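Local atomic coordinates of type 3 secretion system translocon protein SctE (Shigella flexneri, PDB entry 3U0C), a protein that helps form, with IpaC/SctB, a pore in the host cell membrane through which the type III secretion system passes effector proteins into the cytosol. Residues 50-55 with 77-81; 122-126 with 167-171; 129-133 with 160-164; 136-140 with 153-157. One frame throughout, in Å; residues are numbered along the deposited sequence.

Contact 1. Residues 50-55 with 77-81; sequences ASSQLT and ITAWK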
# COMPACT_ATOMS: atom_id res chain seq x y z
N ALA A 50 34.91 19.52 2.68
CA ALA A 50 35.79 18.95 3.70
C ALA A 50 36.88 18.06 3.12
O ALA A 50 38.05 18.11 3.57
CB ALA A 50 34.99 18.17 4.73
N SER A 51 36.49 17.25 2.15
CA SER A 51 37.40 16.29 1.53
C SER A 51 38.55 16.98 0.82
O SER A 51 39.69 16.56 0.95
CB SER A 51 36.64 15.40 0.56
OG SER A 51 37.50 14.47 -0.07
N SER A 52 38.25 18.03 0.06
CA SER A 52 39.29 18.71 -0.69
C SER A 52 40.20 19.46 0.28
O SER A 52 41.43 19.40 0.16
CB SER A 52 38.71 19.66 -1.74
OG SER A 52 38.17 20.82 -1.16
N GLN A 53 39.61 20.13 1.26
CA GLN A 53 40.41 20.78 2.28
C GLN A 53 41.35 19.79 2.98
O GLN A 53 42.52 20.08 3.18
CB GLN A 53 39.54 21.51 3.30
CG GLN A 53 38.71 22.64 2.72
CD GLN A 53 39.55 23.79 2.18
OE1 GLN A 53 39.76 24.79 2.87
NE2 GLN A 53 40.01 23.66 0.94
N LEU A 54 40.81 18.64 3.35
CA LEU A 54 41.60 17.58 3.98
C LEU A 54 42.77 17.14 3.09
O LEU A 54 43.88 16.92 3.59
CB LEU A 54 40.71 16.38 4.34
CG LEU A 54 41.41 15.22 5.03
CD1 LEU A 54 42.04 15.69 6.34
CD2 LEU A 54 40.46 14.06 5.28
N THR A 55 42.53 17.02 1.79
CA THR A 55 43.58 16.67 0.85
C THR A 55 44.69 17.72 0.88
O THR A 55 45.88 17.40 0.85
CB THR A 55 43.05 16.52 -0.59
OG1 THR A 55 41.82 15.79 -0.59
CG2 THR A 55 44.05 15.77 -1.45
N ILE A 77 43.13 8.70 6.41
CA ILE A 77 42.45 9.63 5.51
C ILE A 77 41.82 8.93 4.31
O ILE A 77 40.72 9.28 3.89
CB ILE A 77 43.39 10.74 5.04
CG1 ILE A 77 43.73 11.68 6.20
CG2 ILE A 77 42.76 11.51 3.88
CD1 ILE A 77 44.87 12.62 5.92
N THR A 78 42.52 7.95 3.74
CA THR A 78 41.97 7.17 2.65
C THR A 78 40.67 6.46 3.08
O THR A 78 39.67 6.48 2.35
CB THR A 78 42.99 6.13 2.13
OG1 THR A 78 44.21 6.79 1.76
CG2 THR A 78 42.43 5.40 0.92
N ALA A 79 40.69 5.85 4.26
CA ALA A 79 39.53 5.15 4.79
C ALA A 79 38.35 6.11 4.92
O ALA A 79 37.24 5.82 4.47
CB ALA A 79 39.85 4.52 6.13
N TRP A 80 38.63 7.25 5.55
CA TRP A 80 37.63 8.29 5.75
C TRP A 80 36.98 8.68 4.43
O TRP A 80 35.76 8.79 4.35
CB TRP A 80 38.28 9.51 6.39
CG TRP A 80 37.34 10.63 6.65
CD1 TRP A 80 36.66 10.87 7.80
CD2 TRP A 80 36.96 11.67 5.74
NE1 TRP A 80 35.89 11.99 7.67
CE2 TRP A 80 36.06 12.50 6.41
CE3 TRP A 80 37.30 11.97 4.42
CZ2 TRP A 80 35.48 13.62 5.82
CZ3 TRP A 80 36.73 13.08 3.83
CH2 TRP A 80 35.84 13.89 4.53
N LYS A 81 37.80 8.91 3.41
CA LYS A 81 37.33 9.30 2.09
C LYS A 81 36.39 8.24 1.56
O LYS A 81 35.32 8.55 1.06
CB LYS A 81 38.51 9.47 1.12
CG LYS A 81 39.25 10.81 1.22
CD LYS A 81 40.56 10.76 0.44
CE LYS A 81 40.90 12.10 -0.18
NZ LYS A 81 40.52 13.20 0.74
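Leu54 turns its CG trans to its own nitrogen (chi1 -179°), and across the gap Trp80 does the same (chi1 -179°). In both residues the bond from CA to CB points toward the facing helix, and these torsions bring Leu54 CD2 and the indole together. Leu54 CD2 lies over one face of the indole, 4.3 Å from the centroid of the Trp80 six-membered ring and 25° off its normal. This is a CH-pi contact, offset toward the ring rim. The same methyl, Leu54 CD2, meets Ile77 CG2 at 3.7 Å, so one branch of the leucine serves two side chains. Further along the ring, Trp80 CZ3 comes to 4.0 Å from Ser51 CA.

The polar side belongs to Lys81, whose chain bends near its end. Lys81 NZ donates to Thr55 OG1 at 3.2 Å, and weakly to Ser51 OG at 3.4 Å. Thr55 OG1 itself donates to Ser51 O at 2.7 Å. That oxygen also takes Thr55 N, from the other face of its carbonyl plane. The threonine hydroxyl is therefore oriented by its own helix.

The contact lies at the surface. It joins the first turns of helix 50-65 to the early part of helix 71-141, which runs back alongside it in a nearly antiparallel helical hairpin.

Contact 2. Residues 122-126 with 167-171; sequences ADSKI and AVKDR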
# COMPACT_ATOMS: atom_id res chain seq x y z
N ALA A 122 -21.82 -1.63 -1.53
CA ALA A 122 -22.15 -3.01 -1.85
C ALA A 122 -22.97 -3.64 -0.74
O ALA A 122 -23.94 -4.35 -1.02
CB ALA A 122 -20.89 -3.81 -2.11
N ASP A 123 -22.61 -3.38 0.51
CA ASP A 123 -23.45 -3.89 1.59
C ASP A 123 -24.84 -3.25 1.55
O ASP A 123 -25.83 -3.87 1.96
CB ASP A 123 -22.79 -3.62 2.95
CG ASP A 123 -21.57 -4.50 3.18
OD1 ASP A 123 -21.40 -5.49 2.45
OD2 ASP A 123 -20.73 -4.27 4.08
N SER A 124 -24.91 -2.02 1.05
CA SER A 124 -26.20 -1.34 0.88
C SER A 124 -27.10 -2.05 -0.13
O SER A 124 -28.21 -2.48 0.19
CB SER A 124 -25.99 0.10 0.40
OG SER A 124 -25.58 0.93 1.47
N LYS A 125 -26.61 -2.13 -1.36
CA LYS A 125 -27.34 -2.78 -2.42
C LYS A 125 -27.92 -4.09 -1.92
O LYS A 125 -29.02 -4.47 -2.32
CB LYS A 125 -26.40 -3.03 -3.58
CG LYS A 125 -27.07 -3.62 -4.80
CD LYS A 125 -26.06 -3.77 -5.95
CE LYS A 125 -26.74 -4.35 -7.18
NZ LYS A 125 -25.79 -4.49 -8.33
N ILE A 126 -27.18 -4.79 -1.07
CA ILE A 126 -27.61 -6.10 -0.57
C ILE A 126 -28.69 -5.97 0.48
O ILE A 126 -29.68 -6.71 0.46
CB ILE A 126 -26.43 -6.90 0.02
CG1 ILE A 126 -25.41 -7.23 -1.08
CG2 ILE A 126 -26.93 -8.19 0.68
CD1 ILE A 126 -24.21 -7.98 -0.58
N ALA A 167 -24.89 -9.84 -6.26
CA ALA A 167 -24.39 -8.75 -5.43
C ALA A 167 -23.63 -9.25 -4.22
O ALA A 167 -22.79 -8.52 -3.68
CB ALA A 167 -25.51 -7.84 -5.00
N VAL A 168 -23.90 -10.47 -3.78
CA VAL A 168 -23.12 -11.04 -2.69
C VAL A 168 -21.74 -11.38 -3.25
O VAL A 168 -20.72 -11.08 -2.64
CB VAL A 168 -23.74 -12.30 -2.09
CG1 VAL A 168 -22.69 -13.09 -1.32
CG2 VAL A 168 -24.93 -11.95 -1.20
N LYS A 169 -21.75 -11.99 -4.44
CA LYS A 169 -20.52 -12.30 -5.14
C LYS A 169 -19.67 -11.05 -5.27
O LYS A 169 -18.51 -11.01 -4.86
CB LYS A 169 -20.84 -12.84 -6.53
CG LYS A 169 -19.64 -13.37 -7.28
CD LYS A 169 -20.08 -14.27 -8.45
CE LYS A 169 -19.71 -13.67 -9.80
NZ LYS A 169 -20.38 -14.40 -10.93
N ASP A 170 -20.28 -10.02 -5.85
CA ASP A 170 -19.53 -8.82 -6.17
C ASP A 170 -18.99 -8.18 -4.90
O ASP A 170 -17.88 -7.64 -4.91
CB ASP A 170 -20.39 -7.84 -6.97
CG ASP A 170 -19.59 -6.64 -7.46
OD1 ASP A 170 -18.72 -6.82 -8.35
OD2 ASP A 170 -19.83 -5.52 -6.96
N ARG A 171 -19.75 -8.29 -3.82
CA ARG A 171 -19.33 -7.80 -2.52
C ARG A 171 -18.05 -8.49 -2.04
O ARG A 171 -17.11 -7.82 -1.62
CB ARG A 171 -20.44 -7.98 -1.49
CG ARG A 171 -20.21 -7.24 -0.19
CD ARG A 171 -19.91 -8.20 0.95
NE ARG A 171 -19.82 -7.51 2.24
CZ ARG A 171 -18.80 -7.63 3.08
NH1 ARG A 171 -17.77 -8.41 2.78
NH2 ARG A 171 -18.81 -6.97 4.23
O HOH W 1 -23.03 -5.78 -3.60
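Arg171 NE donates to Asp123 OD1 at 2.6 Å, with an N-H...O angle of 153°. The carboxylate oxygen uses its syn lone pair, on the side of its twin. The two flat groups are nearly coplanar, their planes 17° apart. A second, weak bond from Arg171 NH2 to Asp123 OD2, 3.3 Å long, completes a salt bridge through one edge of the guanidinium. The arginine reaches this position by a bend at its second torsion (chi2 -110°). Its remaining nitrogen, NH1, forms a salt bridge with Glu175, so the positive group is shared between two acids.

These residues flank the seam of an antiparallel coiled coil in the N-terminal region of the translocator, in which helix 71-141 pairs with helix 150-197. The local axes approach to 9.4 Å. The small residues Ala122 and Ala167 lie on the facing sides of the two helices. Ala122 CB rests against the aliphatic root of the arginine, 4.0 Å from Arg171 CG. Ile126 reaches across one turn later. Its tip, Ile126 CD1, comes to 3.5 Å from Ala167 O and is 3.9 Å from Arg171 CB.

A water also sits between the helices and links their backbones. It donates one hydrogen to Ala122 O at 3.1 Å and the other to Ala167 O at 2.8 Å.

Contact 3. Residues 129-133 with 160-164; sequences LENKI and LTIKK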
# COMPACT_ATOMS: atom_id res chain seq x y z
N LEU A 129 -31.79 -5.28 -1.47
CA LEU A 129 -32.36 -6.41 -2.19
C LEU A 129 -32.93 -7.42 -1.21
O LEU A 129 -33.79 -8.20 -1.57
CB LEU A 129 -31.31 -7.06 -3.07
CG LEU A 129 -30.94 -6.19 -4.27
CD1 LEU A 129 -29.49 -6.45 -4.70
CD2 LEU A 129 -31.93 -6.45 -5.40
N GLU A 130 -32.44 -7.42 0.02
CA GLU A 130 -32.97 -8.33 1.02
C GLU A 130 -34.34 -7.85 1.46
O GLU A 130 -35.21 -8.65 1.78
CB GLU A 130 -32.03 -8.43 2.23
CG GLU A 130 -30.78 -9.26 1.98
CD GLU A 130 -29.92 -9.40 3.22
OE1 GLU A 130 -30.15 -8.65 4.20
OE2 GLU A 130 -29.00 -10.26 3.22
N ASN A 131 -34.51 -6.53 1.48
CA ASN A 131 -35.80 -5.93 1.79
C ASN A 131 -36.87 -6.25 0.75
O ASN A 131 -37.95 -6.72 1.09
CB ASN A 131 -35.65 -4.42 1.95
CG ASN A 131 -34.91 -4.05 3.19
OD1 ASN A 131 -34.80 -4.87 4.10
ND2 ASN A 131 -34.37 -2.83 3.26
N LYS A 132 -36.55 -5.98 -0.51
CA LYS A 132 -37.50 -6.23 -1.58
C LYS A 132 -37.98 -7.69 -1.57
O LYS A 132 -39.17 -7.95 -1.71
CB LYS A 132 -36.89 -5.85 -2.93
CG LYS A 132 -36.61 -4.36 -3.03
CD LYS A 132 -36.01 -3.99 -4.37
CE LYS A 132 -35.62 -2.53 -4.41
NZ LYS A 132 -35.28 -2.12 -5.80
N ILE A 133 -37.05 -8.61 -1.39
CA ILE A 133 -37.35 -10.04 -1.26
C ILE A 133 -38.22 -10.36 -0.05
O ILE A 133 -39.17 -11.13 -0.17
CB ILE A 133 -36.05 -10.88 -1.18
CG1 ILE A 133 -35.34 -10.88 -2.53
CG2 ILE A 133 -36.35 -12.30 -0.73
CD1 ILE A 133 -33.90 -11.33 -2.46
N LEU A 160 -35.15 -10.96 -8.07
CA LEU A 160 -34.47 -10.27 -6.98
C LEU A 160 -33.45 -11.19 -6.34
O LEU A 160 -32.44 -10.75 -5.79
CB LEU A 160 -35.46 -9.80 -5.93
CG LEU A 160 -36.37 -8.63 -6.33
CD1 LEU A 160 -37.54 -8.50 -5.36
CD2 LEU A 160 -35.57 -7.32 -6.43
N THR A 161 -33.75 -12.49 -6.39
CA THR A 161 -32.84 -13.47 -5.84
C THR A 161 -31.58 -13.59 -6.71
O THR A 161 -30.47 -13.63 -6.19
CB THR A 161 -33.54 -14.82 -5.66
OG1 THR A 161 -34.45 -14.72 -4.56
CG2 THR A 161 -32.53 -15.91 -5.40
N ILE A 162 -31.77 -13.61 -8.02
CA ILE A 162 -30.65 -13.67 -8.94
C ILE A 162 -29.76 -12.44 -8.82
O ILE A 162 -28.54 -12.51 -9.01
CB ILE A 162 -31.12 -13.78 -10.38
CG1 ILE A 162 -31.78 -15.14 -10.60
CG2 ILE A 162 -29.94 -13.60 -11.34
CD1 ILE A 162 -32.04 -15.43 -12.03
N LYS A 163 -30.37 -11.31 -8.49
CA LYS A 163 -29.64 -10.06 -8.36
C LYS A 163 -28.86 -10.04 -7.06
O LYS A 163 -27.72 -9.58 -7.01
CB LYS A 163 -30.58 -8.86 -8.44
CG LYS A 163 -30.99 -8.51 -9.85
CD LYS A 163 -31.75 -7.19 -9.87
CE LYS A 163 -33.15 -7.38 -10.45
NZ LYS A 163 -33.24 -6.76 -11.80
N LYS A 164 -29.49 -10.54 -6.00
CA LYS A 164 -28.88 -10.58 -4.68
C LYS A 164 -27.72 -11.57 -4.62
O LYS A 164 -26.71 -11.29 -3.98
CB LYS A 164 -29.93 -10.92 -3.63
CG LYS A 164 -29.37 -11.27 -2.26
CD LYS A 164 -30.38 -12.11 -1.47
CE LYS A 164 -29.70 -12.77 -0.28
NZ LYS A 164 -28.38 -13.40 -0.67
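The apolar seam of an antiparallel coiled coil runs through this contact, between helix 71-141 and helix 150-197. Its apolar residues are Leu129 and Ile133 on one helix and Leu160 on the other, with the methylenes of Lys164 completing the row. On each helix the two residues are four apart. This spacing of about one turn brings both side chains to the facing helix, Ile133 by its end. The local axes lie 9.6 Å apart at closest approach, at 160° to each other.

Leu160 enters between three side chains of the other helix. The side chains of Leu160 and Ile133 slide past each other in opposite directions, with Leu160 CB 3.6 Å from Ile133 CG1. Leu160 CD2 meets Leu129 CD2 at 3.9 Å and also touches Lys132, while Leu160 CD1 lies 3.7 Å from Lys132 CB. Lys132 thus adds its aliphatic root to the packing, while its amine leads away from the facing helix.

Lys164 also packs through its methylenes. It has CG trans to its nitrogen (chi1 168°) and runs along the flank of the seam. Lys164 CB packs on Leu129 CB at 4.1 Å. Its charged end is near that of Glu130 without touching it, Lys164 NZ being 5.0 Å from Glu130 OE2. The tip of Ile133 crosses the lysine at about a right angle, its CD1 3.7 Å from Lys164 CD.

Contact 4. Residues 136-140 with 153-157; sequences IQTRL and LSREE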
# COMPACT_ATOMS: atom_id res chain seq x y z
N ILE A 136 -41.68 -8.81 -0.68
CA ILE A 136 -42.41 -9.60 -1.65
C ILE A 136 -42.79 -10.96 -1.07
O ILE A 136 -43.90 -11.46 -1.31
CB ILE A 136 -41.63 -9.78 -2.95
CG1 ILE A 136 -42.52 -10.38 -4.02
CG2 ILE A 136 -40.45 -10.70 -2.73
CD1 ILE A 136 -41.87 -10.42 -5.36
N GLN A 137 -41.89 -11.55 -0.29
CA GLN A 137 -42.15 -12.86 0.30
C GLN A 137 -43.35 -12.80 1.24
O GLN A 137 -44.23 -13.65 1.18
CB GLN A 137 -40.91 -13.45 0.99
CG GLN A 137 -39.97 -14.16 0.01
CD GLN A 137 -38.68 -14.72 0.64
OE1 GLN A 137 -38.39 -14.49 1.81
NE2 GLN A 137 -37.91 -15.46 -0.17
N THR A 138 -43.38 -11.77 2.09
CA THR A 138 -44.53 -11.53 2.94
C THR A 138 -45.80 -11.36 2.10
O THR A 138 -46.84 -11.95 2.39
CB THR A 138 -44.38 -10.25 3.78
OG1 THR A 138 -43.43 -10.45 4.83
CG2 THR A 138 -45.72 -9.88 4.37
N ARG A 139 -45.70 -10.54 1.06
CA ARG A 139 -46.84 -10.29 0.17
C ARG A 139 -47.33 -11.56 -0.52
O ARG A 139 -48.53 -11.73 -0.75
CB ARG A 139 -46.46 -9.24 -0.89
CG ARG A 139 -47.59 -8.90 -1.85
CD ARG A 139 -47.24 -7.81 -2.85
NE ARG A 139 -48.36 -7.50 -3.73
CZ ARG A 139 -48.39 -6.47 -4.56
NH1 ARG A 139 -47.36 -5.64 -4.63
NH2 ARG A 139 -49.46 -6.26 -5.33
N LEU A 140 -46.42 -12.47 -0.84
CA LEU A 140 -46.77 -13.72 -1.51
C LEU A 140 -47.42 -14.70 -0.55
O LEU A 140 -48.24 -15.51 -0.97
CB LEU A 140 -45.54 -14.39 -2.12
CG LEU A 140 -45.00 -13.94 -3.48
CD1 LEU A 140 -43.55 -14.38 -3.61
CD2 LEU A 140 -45.85 -14.46 -4.63
N LEU A 153 -45.48 -12.03 -9.22
CA LEU A 153 -44.63 -11.82 -8.03
C LEU A 153 -43.58 -12.92 -7.88
O LEU A 153 -42.43 -12.66 -7.51
CB LEU A 153 -45.48 -11.74 -6.76
CG LEU A 153 -46.44 -10.57 -6.56
CD1 LEU A 153 -47.57 -10.95 -5.60
CD2 LEU A 153 -45.71 -9.34 -6.06
N SER A 154 -43.97 -14.16 -8.16
CA SER A 154 -43.04 -15.28 -8.06
C SER A 154 -41.86 -15.08 -9.01
O SER A 154 -40.73 -15.39 -8.67
CB SER A 154 -43.74 -16.60 -8.35
OG SER A 154 -44.66 -16.92 -7.32
N ARG A 155 -42.15 -14.55 -10.19
CA ARG A 155 -41.13 -14.24 -11.19
C ARG A 155 -40.27 -13.05 -10.79
O ARG A 155 -39.12 -12.95 -11.22
CB ARG A 155 -41.77 -13.96 -12.56
CG ARG A 155 -42.25 -15.20 -13.30
CD ARG A 155 -42.81 -14.83 -14.68
NE ARG A 155 -43.55 -13.57 -14.66
CZ ARG A 155 -44.85 -13.45 -14.91
NH1 ARG A 155 -45.56 -14.53 -15.22
NH2 ARG A 155 -45.46 -12.27 -14.87
N GLU A 156 -40.82 -12.14 -9.99
CA GLU A 156 -40.05 -10.99 -9.52
C GLU A 156 -39.12 -11.41 -8.39
O GLU A 156 -38.06 -10.82 -8.19
CB GLU A 156 -40.97 -9.90 -8.99
CG GLU A 156 -42.00 -9.37 -9.96
CD GLU A 156 -42.85 -8.29 -9.31
OE1 GLU A 156 -42.56 -7.95 -8.13
OE2 GLU A 156 -43.80 -7.79 -9.95
N GLU A 157 -39.56 -12.40 -7.64
CA GLU A 157 -38.77 -12.89 -6.53
C GLU A 157 -37.60 -13.73 -7.03
O GLU A 157 -36.56 -13.75 -6.40
CB GLU A 157 -39.62 -13.69 -5.55
CG GLU A 157 -38.80 -14.50 -4.57
CD GLU A 157 -39.67 -15.36 -3.68
OE1 GLU A 157 -40.78 -15.74 -4.11
OE2 GLU A 157 -39.23 -15.66 -2.55
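Ile136, Leu140 and Leu153 form the apolar first shell. Leu140 and Leu153 slide past each other in opposite directions, and the packing is tight: Leu140 CD2 is 3.5 Å from Leu153 CB. Leu153 CD2 meets Ile136 CG1 at 3.9 Å. Ile136 has CG1 trans to its nitrogen (chi1 -169°), which leaves CG2 wedged between nitrogen and carbonyl carbon. This turn carries CD1 across to the facing helix, where Ile136 CD1 is 4.0 Å from Glu157 CB.

One polar bond borders this shell. Gln137 NE2 donates to Glu157 OE2 at 2.7 Å, with an N-H...O angle of 159°. The oxygen lies in the amide plane, and the nitrogen meets it nearly in line with the C-O bond. The amide and carboxylate planes are steeply inclined, 69° apart.

Arg139 has an extended but poorly ordered chain that crosses Leu153 at about a right angle. Arg139 CD is 3.9 Å from Leu153 CD2, and this methyl also lies over one face of the guanidinium. Farther out, Arg139 has a long, weak ion pair with Glu149. Ser154 OG bonds back to Lys150 O within its own helix.

The contact joins the last turns of helix 71-141 to the first turns of helix 150-197, next to the connection that reverses the chain between them in this antiparallel coiled coil.

Contacts 2, 3 and 4 are successive steps along one antiparallel pair, helix 71-141 with helix 150-197. Contact 4 is nested within the loop closed by contact 3, and contact 3 within that closed by contact 2. Neighbouring centres are about 10 Å apart. Contacts 3 and 4 are partly buried, whereas contact 2 is a surface contact with a water between backbones. The chemistry changes along the pair: a salt bridge in contact 2, apolar packing in contact 3, an amide-carboxylate bond in contact 4. Contact 1 shares only helix 71-141. It lies on the opposite side of the chain's centre, at the surface, and uses an aromatic face and a lysine.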